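Local atomic coordinates of autoinducer 2-binding protein LsrB (PDB entry 6DSP), a protein that binds the quorum-sensing signal autoinducer-2, held as a cyclic tetrahydroxytetrahydrofuran, as a receptor of the LsrB family of bacterial solute-binding proteins. Residues 252-257 against 342-347; 239-243 against 263-267; 189-194 against 210-214; 129-133 against 333-337. All blocks are in the same frame, centred on the assembly; numbering follows the deposited sequence.

Three of the contacts adjoin one another, and interaction 3 meets only interaction 2. Interactions 1 and 4, with centres about 16 Å apart, share a boundary where Tyr345 CD1 lies 3.6 Å from Phe337 CE1. Interaction 2 joins interaction 1 through Met256 CE, 3.7 Å from Leu265 CD1, and joins interaction 4 where Arg267 CG lies 3.6 Å from Ile336 CG2. Looser packing, Leu240 CD1 to Leu211 CD2 at 4.0 Å, links interaction 2 to interaction 3. The bound autoinducer-2 is about 7 Å from the side chains of Ser252 in interaction 1 and Leu130 in interaction 4, but about 13 Å from that of Leu265 in interaction 2.

Interaction 1: 252-257 against 342-347; sequences SPNSMK and MNNYDF
The C-terminal tail of the chain, 342-347, docks on the loop after strand 246-249, with Phe347 lying against Ser252, Pro253 and Asn254. The terminal carboxylate is held through both oxygens. Asn254 N donates to Phe347 O over 2.8 Å with an N-H...O angle of 164°, while OXT accepts from water 1, which also hydrogen-bonds Ser252 OG and, weakly, Ser255 N. Ser38 OG, outside the contact, is a further partner of OXT. A chi1 of 73° sets CG of Phe347 between its backbone N and carbonyl carbon and turns the ring onto Pro253. There Pro253 CD makes a CH-pi contact 3.7 Å from the Phe347 ring centroid, 15° off the normal and offset toward the rim.

A second set of polar bonds centres on Asn254 and Lys257. Asn254 ND2 gives a hydrogen bond to Asp346 OD1 at 3.0 Å, almost in the amide plane. Lys257, extended beyond CG, crosses Met342 with its CG 4.0 Å from SD of that methionine. Its NZ then donates to Tyr345 O at 2.8 Å, to Asn254 OD1, also at 2.8 Å, and to water 2, which in turn bonds Asn343 OD1. Both ends of the Asn254 amide are therefore engaged, which fixes its rotation. Three oxygens thus accept from the Lys257 ammonium, and Asp346 OD1, 5.0 Å from NZ, probably adds favourable electrostatics without touching it.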
loop_
_atom_site.group_PDB
_atom_site.type_symbol
_atom_site.label_atom_id
_atom_site.label_comp_id
_atom_site.label_asym_id
_atom_site.label_seq_id
_atom_site.Cartn_x
_atom_site.Cartn_y
_atom_site.Cartn_z
ATOM N N SER A 252 -3.238 4.225 7.629
ATOM C CA SER A 252 -3.140 3.742 8.995
ATOM C C SER A 252 -4.120 4.517 9.884
ATOM O O SER A 252 -4.380 5.707 9.669
ATOM C CB SER A 252 -1.691 3.769 9.502
ATOM O OG SER A 252 -1.057 5.020 9.255
ATOM N N PRO A 253 -4.698 3.857 10.885
ATOM C CA PRO A 253 -5.866 4.447 11.562
ATOM C C PRO A 253 -5.578 5.696 12.371
ATOM O O PRO A 253 -6.431 6.594 12.400
ATOM C CB PRO A 253 -6.389 3.289 12.422
ATOM C CG PRO A 253 -5.178 2.373 12.598
ATOM C CD PRO A 253 -4.433 2.466 11.299
ATOM N N ASN A 254 -4.419 5.792 13.041
ATOM C CA ASN A 254 -4.187 7.002 13.827
ATOM C C ASN A 254 -4.272 8.254 12.956
ATOM O O ASN A 254 -4.732 9.301 13.430
ATOM C CB ASN A 254 -2.833 6.964 14.543
ATOM C CG ASN A 254 -2.812 6.036 15.749
ATOM O OD1 ASN A 254 -3.804 5.393 16.091
ATOM N ND2 ASN A 254 -1.651 5.952 16.402
ATOM N N SER A 255 -3.848 8.168 11.684
ATOM C CA SER A 255 -3.848 9.346 10.834
ATOM C C SER A 255 -5.251 9.799 10.469
ATOM O O SER A 255 -5.417 10.932 10.004
ATOM C CB SER A 255 -3.010 9.121 9.568
ATOM O OG SER A 255 -3.669 8.224 8.691
ATOM N N MET A 256 -6.270 8.940 10.652
ATOM C CA MET A 256 -7.632 9.259 10.235
ATOM C C MET A 256 -8.601 9.436 11.385
ATOM O O MET A 256 -9.748 9.816 11.130
ATOM C CB MET A 256 -8.197 8.181 9.296
ATOM C CG MET A 256 -7.375 7.949 8.029
ATOM S SD MET A 256 -7.237 9.437 6.998
ATOM C CE MET A 256 -8.988 9.730 6.601
ATOM N N LYS A 257 -8.196 9.164 12.628
ATOM C CA LYS A 257 -9.167 9.159 13.718
ATOM C C LYS A 257 -9.857 10.505 13.861
ATOM O O LYS A 257 -11.076 10.561 14.078
ATOM C CB LYS A 257 -8.509 8.755 15.028
ATOM C CG LYS A 257 -8.186 7.270 15.103
ATOM C CD LYS A 257 -7.421 6.992 16.363
ATOM C CE LYS A 257 -7.000 5.536 16.454
ATOM N NZ LYS A 257 -6.149 5.307 17.663
ATOM N N MET A 342 -12.086 1.939 15.473
ATOM C CA MET A 342 -10.786 2.560 15.205
ATOM C C MET A 342 -9.972 2.746 16.479
ATOM O O MET A 342 -8.730 2.739 16.434
ATOM C CB MET A 342 -10.962 3.900 14.484
ATOM C CG MET A 342 -11.614 4.967 15.356
ATOM S SD MET A 342 -12.007 6.405 14.354
ATOM C CE MET A 342 -12.418 7.594 15.641
ATOM N N ASN A 343 -10.632 2.915 17.618
ATOM C CA ASN A 343 -9.908 3.159 18.857
ATOM C C ASN A 343 -9.324 1.888 19.447
ATOM O O ASN A 343 -8.615 1.962 20.460
ATOM C CB ASN A 343 -10.803 3.889 19.861
ATOM C CG ASN A 343 -11.183 5.262 19.373
ATOM O OD1 ASN A 343 -10.321 6.024 18.925
ATOM N ND2 ASN A 343 -12.472 5.574 19.407
ATOM N N ASN A 344 -9.570 0.741 18.818
ATOM C CA ASN A 344 -8.904 -0.489 19.219
ATOM C C ASN A 344 -7.496 -0.586 18.661
ATOM O O ASN A 344 -6.789 -1.549 18.972
ATOM C CB ASN A 344 -9.716 -1.708 18.761
ATOM C CG ASN A 344 -11.095 -1.754 19.377
ATOM O OD1 ASN A 344 -11.337 -1.152 20.423
ATOM N ND2 ASN A 344 -12.006 -2.487 18.744
ATOM N N TYR A 345 -7.078 0.366 17.833
ATOM C CA TYR A 345 -5.802 0.289 17.148
ATOM C C TYR A 345 -4.959 1.499 17.519
ATOM O O TYR A 345 -5.484 2.572 17.833
ATOM C CB TYR A 345 -6.022 0.256 15.618
ATOM C CG TYR A 345 -6.860 -0.922 15.198
ATOM C CD1 TYR A 345 -8.242 -0.855 15.186
ATOM C CD2 TYR A 345 -6.266 -2.124 14.842
ATOM C CE1 TYR A 345 -8.999 -1.960 14.841
ATOM C CE2 TYR A 345 -7.014 -3.215 14.478
ATOM C CZ TYR A 345 -8.384 -3.140 14.501
ATOM O OH TYR A 345 -9.136 -4.241 14.135
ATOM N N ASP A 346 -3.638 1.331 17.471
ATOM C CA ASP A 346 -2.731 2.410 17.830
ATOM C C ASP A 346 -1.518 2.393 16.904
ATOM O O ASP A 346 -0.378 2.185 17.323
ATOM C CB ASP A 346 -2.305 2.316 19.286
ATOM C CG ASP A 346 -1.416 3.459 19.700
ATOM O OD1 ASP A 346 -1.402 4.488 18.992
ATOM O OD2 ASP A 346 -0.721 3.328 20.735
ATOM N N PHE A 347 -1.770 2.644 15.625
ATOM C CA PHE A 347 -0.690 2.804 14.648
ATOM C C PHE A 347 -1.166 3.634 13.480
ATOM O O PHE A 347 -2.366 3.899 13.410
ATOM C CB PHE A 347 -0.164 1.452 14.159
ATOM C CG PHE A 347 -1.089 0.728 13.238
ATOM C CD1 PHE A 347 -2.148 -0.033 13.735
ATOM C CD2 PHE A 347 -0.877 0.754 11.866
ATOM C CE1 PHE A 347 -2.981 -0.736 12.872
ATOM C CE2 PHE A 347 -1.712 0.061 11.004
ATOM C CZ PHE A 347 -2.759 -0.690 11.505
ATOM O OXT PHE A 347 -0.377 4.067 12.623
HETATM O O HOH W 1 -1.432 6.363 11.534
HETATM O O HOH W 2 -7.745 6.057 19.883
#

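Interaction 2: 239-243 against 263-267; sequences GLTAK and GILTR
A single hydrogen bond, from Ala242 N to Gly263 O, joins two loops that contain no regular helix or strand. It is short and straight, 2.8 Å with an N-H...O angle of 171°, and the donor lies in the plane of the carbonyl group. The backbones approach closely around it: the CA atoms of Thr241 and Ile264 are only 4.4 Å apart. Gly263 O is also flanked by carbon, with Thr241 CB 3.5 Å away and Ala242 CB at the same separation of 3.5 Å.

Both loops leave helices through Schellman motifs, Gly239 ending helix 227-237 and Gly263 ending helix 257-261, and each glycine has the positive phi of that turn. On the first loop Thr241 OG1 accepts from Lys243 N at 3.0 Å, an ST turn that shapes the backbone beside the bond.

Side chains pack round the bond. Ile264 starts away from the other loop, but its two successive bends, chi1 -53° and chi2 -57°, bring CD1 within 3.4 Å of Leu240 O, while the same residue packs on Ala232 and Ala235 of helix 227-237. At the far end Ala242 CB meets Thr266 OG1 at 3.7 Å and Leu265 CA at 4.0 Å, and Thr266 also touches Ser141 and Glu144 of helix 127-144.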
loop_
_atom_site.group_PDB
_atom_site.type_symbol
_atom_site.label_atom_id
_atom_site.label_comp_id
_atom_site.label_asym_id
_atom_site.label_seq_id
_atom_site.Cartn_x
_atom_site.Cartn_y
_atom_site.Cartn_z
ATOM N N GLY A 239 -16.111 22.504 3.965
ATOM C CA GLY A 239 -17.255 22.491 4.851
ATOM C C GLY A 239 -18.093 21.244 4.747
ATOM O O GLY A 239 -19.204 21.228 5.273
ATOM N N LEU A 240 -17.593 20.209 4.089
ATOM C CA LEU A 240 -18.360 19.001 3.840
ATOM C C LEU A 240 -18.188 17.998 4.965
ATOM O O LEU A 240 -17.195 18.006 5.703
ATOM C CB LEU A 240 -17.899 18.342 2.544
ATOM C CG LEU A 240 -17.918 19.234 1.300
ATOM C CD1 LEU A 240 -17.417 18.481 0.092
ATOM C CD2 LEU A 240 -19.304 19.788 1.016
ATOM N N THR A 241 -19.179 17.107 5.080
ATOM C CA THR A 241 -19.106 15.954 5.971
ATOM C C THR A 241 -19.420 14.698 5.176
ATOM O O THR A 241 -19.685 14.743 3.958
ATOM C CB THR A 241 -20.133 16.058 7.097
ATOM O OG1 THR A 241 -21.439 15.869 6.531
ATOM C CG2 THR A 241 -20.038 17.391 7.790
ATOM N N ALA A 242 -19.357 13.551 5.873
ATOM C CA ALA A 242 -19.718 12.273 5.275
ATOM C C ALA A 242 -21.154 12.266 4.750
ATOM O O ALA A 242 -21.488 11.425 3.911
ATOM C CB ALA A 242 -19.567 11.175 6.324
ATOM N N LYS A 243 -22.005 13.195 5.193
ATOM C CA LYS A 243 -23.354 13.246 4.650
ATOM C C LYS A 243 -23.395 13.861 3.257
ATOM O O LYS A 243 -24.375 13.644 2.527
ATOM C CB LYS A 243 -24.269 13.993 5.629
ATOM C CG LYS A 243 -24.466 13.195 6.906
ATOM C CD LYS A 243 -24.964 11.778 6.561
ATOM C CE LYS A 243 -25.664 11.087 7.713
ATOM N NZ LYS A 243 -25.985 9.688 7.333
ATOM N N GLY A 263 -16.597 13.587 11.701
ATOM C CA GLY A 263 -17.675 13.260 10.786
ATOM C C GLY A 263 -17.339 13.451 9.330
ATOM O O GLY A 263 -18.249 13.524 8.498
ATOM N N ILE A 264 -16.051 13.526 8.979
ATOM C CA ILE A 264 -15.691 13.808 7.602
ATOM C C ILE A 264 -15.809 12.553 6.752
ATOM O O ILE A 264 -16.108 12.651 5.555
ATOM C CB ILE A 264 -14.261 14.406 7.506
ATOM C CG1 ILE A 264 -14.114 15.622 8.421
ATOM C CG2 ILE A 264 -13.916 14.749 6.050
ATOM C CD1 ILE A 264 -15.125 16.706 8.122
ATOM N N LEU A 265 -15.501 11.379 7.316
ATOM C CA LEU A 265 -15.687 10.118 6.602
ATOM C C LEU A 265 -16.130 9.057 7.598
ATOM O O LEU A 265 -15.834 9.130 8.790
ATOM C CB LEU A 265 -14.423 9.645 5.833
ATOM C CG LEU A 265 -13.329 8.915 6.627
ATOM C CD1 LEU A 265 -12.299 8.288 5.676
ATOM C CD2 LEU A 265 -12.615 9.860 7.580
ATOM N N THR A 266 -16.764 8.023 7.067
ATOM C CA THR A 266 -17.298 6.960 7.892
ATOM C C THR A 266 -16.358 5.776 8.011
ATOM O O THR A 266 -16.326 5.129 9.062
ATOM C CB THR A 266 -18.619 6.460 7.249
ATOM O OG1 THR A 266 -19.517 7.571 7.102
ATOM C CG2 THR A 266 -19.267 5.381 8.097
ATOM N N ARG A 267 -15.600 5.453 6.959
ATOM C CA ARG A 267 -15.029 4.120 6.858
ATOM C C ARG A 267 -13.824 4.170 5.932
ATOM O O ARG A 267 -13.874 4.813 4.883
ATOM C CB ARG A 267 -16.100 3.172 6.284
ATOM C CG ARG A 267 -15.627 1.758 6.002
ATOM C CD ARG A 267 -16.802 0.921 5.463
ATOM N NE ARG A 267 -17.778 0.557 6.485
ATOM C CZ ARG A 267 -18.944 1.182 6.691
ATOM N NH1 ARG A 267 -19.280 2.246 5.954
ATOM N NH2 ARG A 267 -19.768 0.738 7.638
#

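Interaction 3: 189-194 against 210-214; sequences VAPDNY and ILSAH
Packing is tightest where Ile210 lies on the face of Tyr194. Ile210 CG1 stands almost over the middle of the ring, 3.5 Å from the Tyr194 ring centroid and 11° off the normal, a close CH-pi contact. Ile210 CD1 lies by the CG-CD1 side of the ring, 3.7 Å from Tyr194 CG. The buried isoleucine also rests on Ile217 and Ile220.

These residues belong to a strand-helix unit of the parallel alpha/beta sheet. Strand 187-195, an edge strand interrupted by a type I turn from Ala190 to Asn193, pairs with 155-160 and leads into helix 200-213. His214 is the first residue beyond that helix, its N still bonded to Ile210 O. Its CG lies anti to the carbonyl carbon, beside the backbone N, as the imidazole turns back toward Tyr194.

The Tyr194 phenol and the His214 imidazole meet rim to rim, their planes 76° apart. Tyr194 OH and His214 NE2 share a hydrogen bond of 2.9 Å, each atom lying near the plane of the other ring; the donor could be either one. From the strand, Val189 CG2 makes an off-centre CH-pi contact with a face of the His214 ring, 4.1 Å from its centroid and tilted 29° from the normal.

Elsewhere the contact loosens. Ala190 CB comes no nearer than 4.2 Å to His214 NE2. On the solvent side, the methyl CB of exposed Ala213 likewise stands 4.2 Å from Tyr194 OH.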
loop_
_atom_site.group_PDB
_atom_site.type_symbol
_atom_site.label_atom_id
_atom_site.label_comp_id
_atom_site.label_asym_id
_atom_site.label_seq_id
_atom_site.Cartn_x
_atom_site.Cartn_y
_atom_site.Cartn_z
ATOM N N VAL A 189 -16.185 9.860 -13.222
ATOM C CA VAL A 189 -16.175 11.226 -13.743
ATOM C C VAL A 189 -14.781 11.726 -14.095
ATOM O O VAL A 189 -14.646 12.852 -14.602
ATOM C CB VAL A 189 -16.923 12.210 -12.815
ATOM C CG1 VAL A 189 -18.357 11.789 -12.667
ATOM C CG2 VAL A 189 -16.278 12.297 -11.421
ATOM N N ALA A 190 -13.728 10.951 -13.823
ATOM C CA ALA A 190 -12.351 11.372 -14.123
ATOM C C ALA A 190 -11.524 10.117 -14.360
ATOM O O ALA A 190 -10.708 9.715 -13.520
ATOM C CB ALA A 190 -11.787 12.222 -12.981
ATOM N N PRO A 191 -11.713 9.465 -15.508
ATOM C CA PRO A 191 -11.052 8.165 -15.735
ATOM C C PRO A 191 -9.531 8.219 -15.783
ATOM O O PRO A 191 -8.902 7.174 -15.598
ATOM C CB PRO A 191 -11.652 7.660 -17.051
ATOM C CG PRO A 191 -12.387 8.792 -17.646
ATOM C CD PRO A 191 -12.630 9.845 -16.598
ATOM N N ASP A 192 -8.918 9.386 -15.995
ATOM C CA ASP A 192 -7.453 9.470 -15.928
ATOM C C ASP A 192 -6.939 9.245 -14.508
ATOM O O ASP A 192 -5.750 8.949 -14.332
ATOM C CB ASP A 192 -6.989 10.872 -16.326
ATOM C CG ASP A 192 -6.994 11.120 -17.822
ATOM O OD1 ASP A 192 -7.227 10.182 -18.613
ATOM O OD2 ASP A 192 -6.727 12.286 -18.195
ATOM N N ASN A 193 -7.804 9.354 -13.503
ATOM C CA ASN A 193 -7.469 9.357 -12.087
ATOM C C ASN A 193 -6.802 10.666 -11.699
ATOM O O ASN A 193 -6.217 11.357 -12.539
ATOM C CB ASN A 193 -6.552 8.220 -11.650
ATOM C CG ASN A 193 -7.012 6.871 -12.135
ATOM O OD1 ASN A 193 -8.178 6.494 -11.977
ATOM N ND2 ASN A 193 -6.078 6.101 -12.679
ATOM N N TYR A 194 -6.902 11.004 -10.432
ATOM C CA TYR A 194 -6.162 12.122 -9.871
ATOM C C TYR A 194 -4.969 11.605 -9.078
ATOM O O TYR A 194 -5.081 10.639 -8.319
ATOM C CB TYR A 194 -7.068 12.967 -8.981
ATOM C CG TYR A 194 -8.000 13.880 -9.745
ATOM C CD1 TYR A 194 -9.289 13.460 -10.123
ATOM C CD2 TYR A 194 -7.609 15.172 -10.064
ATOM C CE1 TYR A 194 -10.149 14.310 -10.784
ATOM C CE2 TYR A 194 -8.472 16.041 -10.728
ATOM C CZ TYR A 194 -9.731 15.596 -11.090
ATOM O OH TYR A 194 -10.585 16.441 -11.743
ATOM N N ILE A 210 -10.596 18.113 -7.049
ATOM C CA ILE A 210 -11.654 17.159 -7.378
ATOM C C ILE A 210 -13.012 17.693 -6.967
ATOM O O ILE A 210 -13.974 17.637 -7.740
ATOM C CB ILE A 210 -11.385 15.805 -6.704
ATOM C CG1 ILE A 210 -10.050 15.219 -7.165
ATOM C CG2 ILE A 210 -12.563 14.850 -6.941
ATOM C CD1 ILE A 210 -9.698 13.926 -6.429
ATOM N N LEU A 211 -13.114 18.240 -5.745
ATOM C CA LEU A 211 -14.398 18.710 -5.256
ATOM C C LEU A 211 -14.853 19.969 -5.978
ATOM O O LEU A 211 -16.064 20.207 -6.090
ATOM C CB LEU A 211 -14.306 18.924 -3.751
ATOM C CG LEU A 211 -14.156 17.646 -2.910
ATOM C CD1 LEU A 211 -13.751 17.968 -1.469
ATOM C CD2 LEU A 211 -15.472 16.850 -2.955
ATOM N N SER A 212 -13.923 20.778 -6.488
ATOM C CA SER A 212 -14.285 21.978 -7.244
ATOM C C SER A 212 -14.742 21.630 -8.668
ATOM O O SER A 212 -15.701 22.220 -9.189
ATOM C CB SER A 212 -13.089 22.936 -7.292
ATOM O OG SER A 212 -12.694 23.346 -5.986
ATOM N N ALA A 213 -14.039 20.705 -9.329
ATOM C CA ALA A 213 -14.316 20.367 -10.717
ATOM C C ALA A 213 -15.446 19.357 -10.853
ATOM O O ALA A 213 -16.029 19.251 -11.935
ATOM C CB ALA A 213 -13.048 19.810 -11.373
ATOM N N HIS A 214 -15.752 18.627 -9.782
ATOM C CA HIS A 214 -16.769 17.590 -9.779
ATOM C C HIS A 214 -17.576 17.747 -8.490
ATOM O O HIS A 214 -17.578 16.885 -7.610
ATOM C CB HIS A 214 -16.135 16.202 -9.869
ATOM C CG HIS A 214 -15.175 16.064 -10.999
ATOM N ND1 HIS A 214 -15.580 15.898 -12.307
ATOM C CD2 HIS A 214 -13.823 16.146 -11.024
ATOM C CE1 HIS A 214 -14.511 15.861 -13.086
ATOM N NE2 HIS A 214 -13.436 16.023 -12.336
#

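Interaction 4: 129-133 against 333-337; sequences QLGQM and ERTIF
Arg334 runs from the methionine to the glutamine of the helix segment 129-133, touching Met133, Leu130 and Gln129 in turn. Its CB lies 3.9 Å from Met133 SD. CG and CD then pass at about a right angle across Leu130, with Arg334 CD 3.6 Å from Leu130 CD2. The chain bends, chi2 at an unstaggered 130° and chi3 at -68°, and this brings one face of the guanidinium against the Gln129 amide. Arg334 NE lies 4.0 Å from both Gln129 NE2 and OE1. CZ is 3.7 Å from Gln129 OE1, which sits over the centre of the guanidinium face; the two planes are inclined by 43°. At the tip Arg334 NH2 approaches Gln129 NE2 to 3.2 Å, but two donors make no hydrogen bond. The polar ends look elsewhere: NH1 bonds Gln124 O and Leu331 O, while Gln129 OE1 accepts from Thr126 N.

The two segments follow strands 120-123 and 327-330, neighbours in the mixed sheet, consistent with adjacent hinge crossings between the lobes of a periplasmic binding protein. Leu130 also packs on Gln124, Phe250 and Trp171, three residues of the ligand pocket.

Met133 completes the contact from the helix side. Extended throughout, it points its CE methyl across at strand 335-337, reaching Thr335 O at 3.3 Å. The same CE lies 3.8 Å from Ile336 CG1, the two side chains running antiparallel where they touch.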
loop_
_atom_site.group_PDB
_atom_site.type_symbol
_atom_site.label_atom_id
_atom_site.label_comp_id
_atom_site.label_asym_id
_atom_site.label_seq_id
_atom_site.Cartn_x
_atom_site.Cartn_y
_atom_site.Cartn_z
ATOM N N GLN A 129 -8.682 -8.773 -4.195
ATOM C CA GLN A 129 -9.154 -8.580 -2.821
ATOM C C GLN A 129 -9.183 -7.099 -2.475
ATOM O O GLN A 129 -10.149 -6.591 -1.887
ATOM C CB GLN A 129 -8.191 -9.251 -1.815
ATOM C CG GLN A 129 -8.297 -10.738 -1.615
ATOM C CD GLN A 129 -7.299 -11.176 -0.551
ATOM O OE1 GLN A 129 -6.103 -10.784 -0.561
ATOM N NE2 GLN A 129 -7.777 -11.966 0.390
ATOM N N LEU A 130 -8.090 -6.396 -2.777
ATOM C CA LEU A 130 -7.955 -5.023 -2.308
ATOM C C LEU A 130 -8.795 -4.072 -3.151
ATOM O O LEU A 130 -9.445 -3.171 -2.603
ATOM C CB LEU A 130 -6.472 -4.619 -2.280
ATOM C CG LEU A 130 -5.685 -5.361 -1.194
ATOM C CD1 LEU A 130 -4.193 -5.347 -1.459
ATOM C CD2 LEU A 130 -5.996 -4.755 0.181
ATOM N N GLY A 131 -8.847 -4.282 -4.477
ATOM C CA GLY A 131 -9.742 -3.474 -5.287
ATOM C C GLY A 131 -11.198 -3.627 -4.877
ATOM O O GLY A 131 -11.923 -2.635 -4.753
ATOM N N GLN A 132 -11.634 -4.872 -4.614
ATOM C CA GLN A 132 -13.023 -5.093 -4.207
ATOM C C GLN A 132 -13.281 -4.544 -2.804
ATOM O O GLN A 132 -14.353 -4.000 -2.538
ATOM C CB GLN A 132 -13.330 -6.578 -4.312
ATOM C CG GLN A 132 -13.329 -6.993 -5.767
ATOM C CD GLN A 132 -13.535 -8.454 -6.006
ATOM O OE1 GLN A 132 -13.175 -8.962 -7.081
ATOM N NE2 GLN A 132 -14.128 -9.147 -5.041
ATOM N N MET A 133 -12.291 -4.658 -1.895
ATOM C CA MET A 133 -12.440 -4.073 -0.568
ATOM C C MET A 133 -12.686 -2.574 -0.663
ATOM O O MET A 133 -13.571 -2.050 0.030
ATOM C CB MET A 133 -11.173 -4.347 0.241
ATOM C CG MET A 133 -11.199 -3.761 1.636
ATOM S SD MET A 133 -9.571 -4.090 2.354
ATOM C CE MET A 133 -9.754 -3.264 3.946
ATOM N N GLU A 333 -4.956 -11.155 6.685
ATOM C CA GLU A 333 -6.174 -10.390 6.887
ATOM C C GLU A 333 -5.945 -8.923 6.579
ATOM O O GLU A 333 -4.817 -8.427 6.619
ATOM C CB GLU A 333 -6.807 -10.588 8.269
ATOM C CG GLU A 333 -6.161 -9.807 9.359
ATOM C CD GLU A 333 -6.713 -10.190 10.726
ATOM O OE1 GLU A 333 -7.455 -11.191 10.813
ATOM O OE2 GLU A 333 -6.390 -9.493 11.713
ATOM N N ARG A 334 -7.023 -8.256 6.206
ATOM C CA ARG A 334 -7.108 -6.811 6.084
ATOM C C ARG A 334 -8.171 -6.309 7.053
ATOM O O ARG A 334 -8.976 -7.093 7.580
ATOM C CB ARG A 334 -7.388 -6.397 4.629
ATOM C CG ARG A 334 -6.201 -6.745 3.718
ATOM C CD ARG A 334 -6.618 -7.513 2.472
ATOM N NE ARG A 334 -7.100 -8.845 2.803
ATOM C CZ ARG A 334 -6.322 -9.890 3.054
ATOM N NH1 ARG A 334 -4.995 -9.796 3.017
ATOM N NH2 ARG A 334 -6.889 -11.047 3.362
ATOM N N THR A 335 -8.182 -4.994 7.294
ATOM C CA THR A 335 -8.948 -4.407 8.384
ATOM C C THR A 335 -9.780 -3.253 7.855
ATOM O O THR A 335 -9.262 -2.392 7.138
ATOM C CB THR A 335 -8.014 -3.894 9.491
ATOM O OG1 THR A 335 -7.104 -4.946 9.859
ATOM C CG2 THR A 335 -8.841 -3.448 10.706
ATOM N N ILE A 336 -11.066 -3.217 8.222
ATOM C CA ILE A 336 -11.944 -2.101 7.894
ATOM C C ILE A 336 -12.194 -1.313 9.170
ATOM O O ILE A 336 -12.638 -1.890 10.172
ATOM C CB ILE A 336 -13.263 -2.582 7.265
ATOM C CG1 ILE A 336 -12.988 -3.296 5.939
ATOM C CG2 ILE A 336 -14.186 -1.415 7.039
ATOM C CD1 ILE A 336 -14.187 -4.061 5.419
ATOM N N PHE A 337 -11.918 -0.009 9.139
ATOM C CA PHE A 337 -12.082 0.856 10.304
ATOM C C PHE A 337 -13.329 1.715 10.171
ATOM O O PHE A 337 -13.636 2.242 9.088
ATOM C CB PHE A 337 -10.895 1.809 10.473
ATOM C CG PHE A 337 -9.568 1.136 10.499
ATOM C CD1 PHE A 337 -9.139 0.434 11.619
ATOM C CD2 PHE A 337 -8.715 1.218 9.398
ATOM C CE1 PHE A 337 -7.891 -0.171 11.647
ATOM C CE2 PHE A 337 -7.456 0.614 9.444
ATOM C CZ PHE A 337 -7.061 -0.099 10.552
#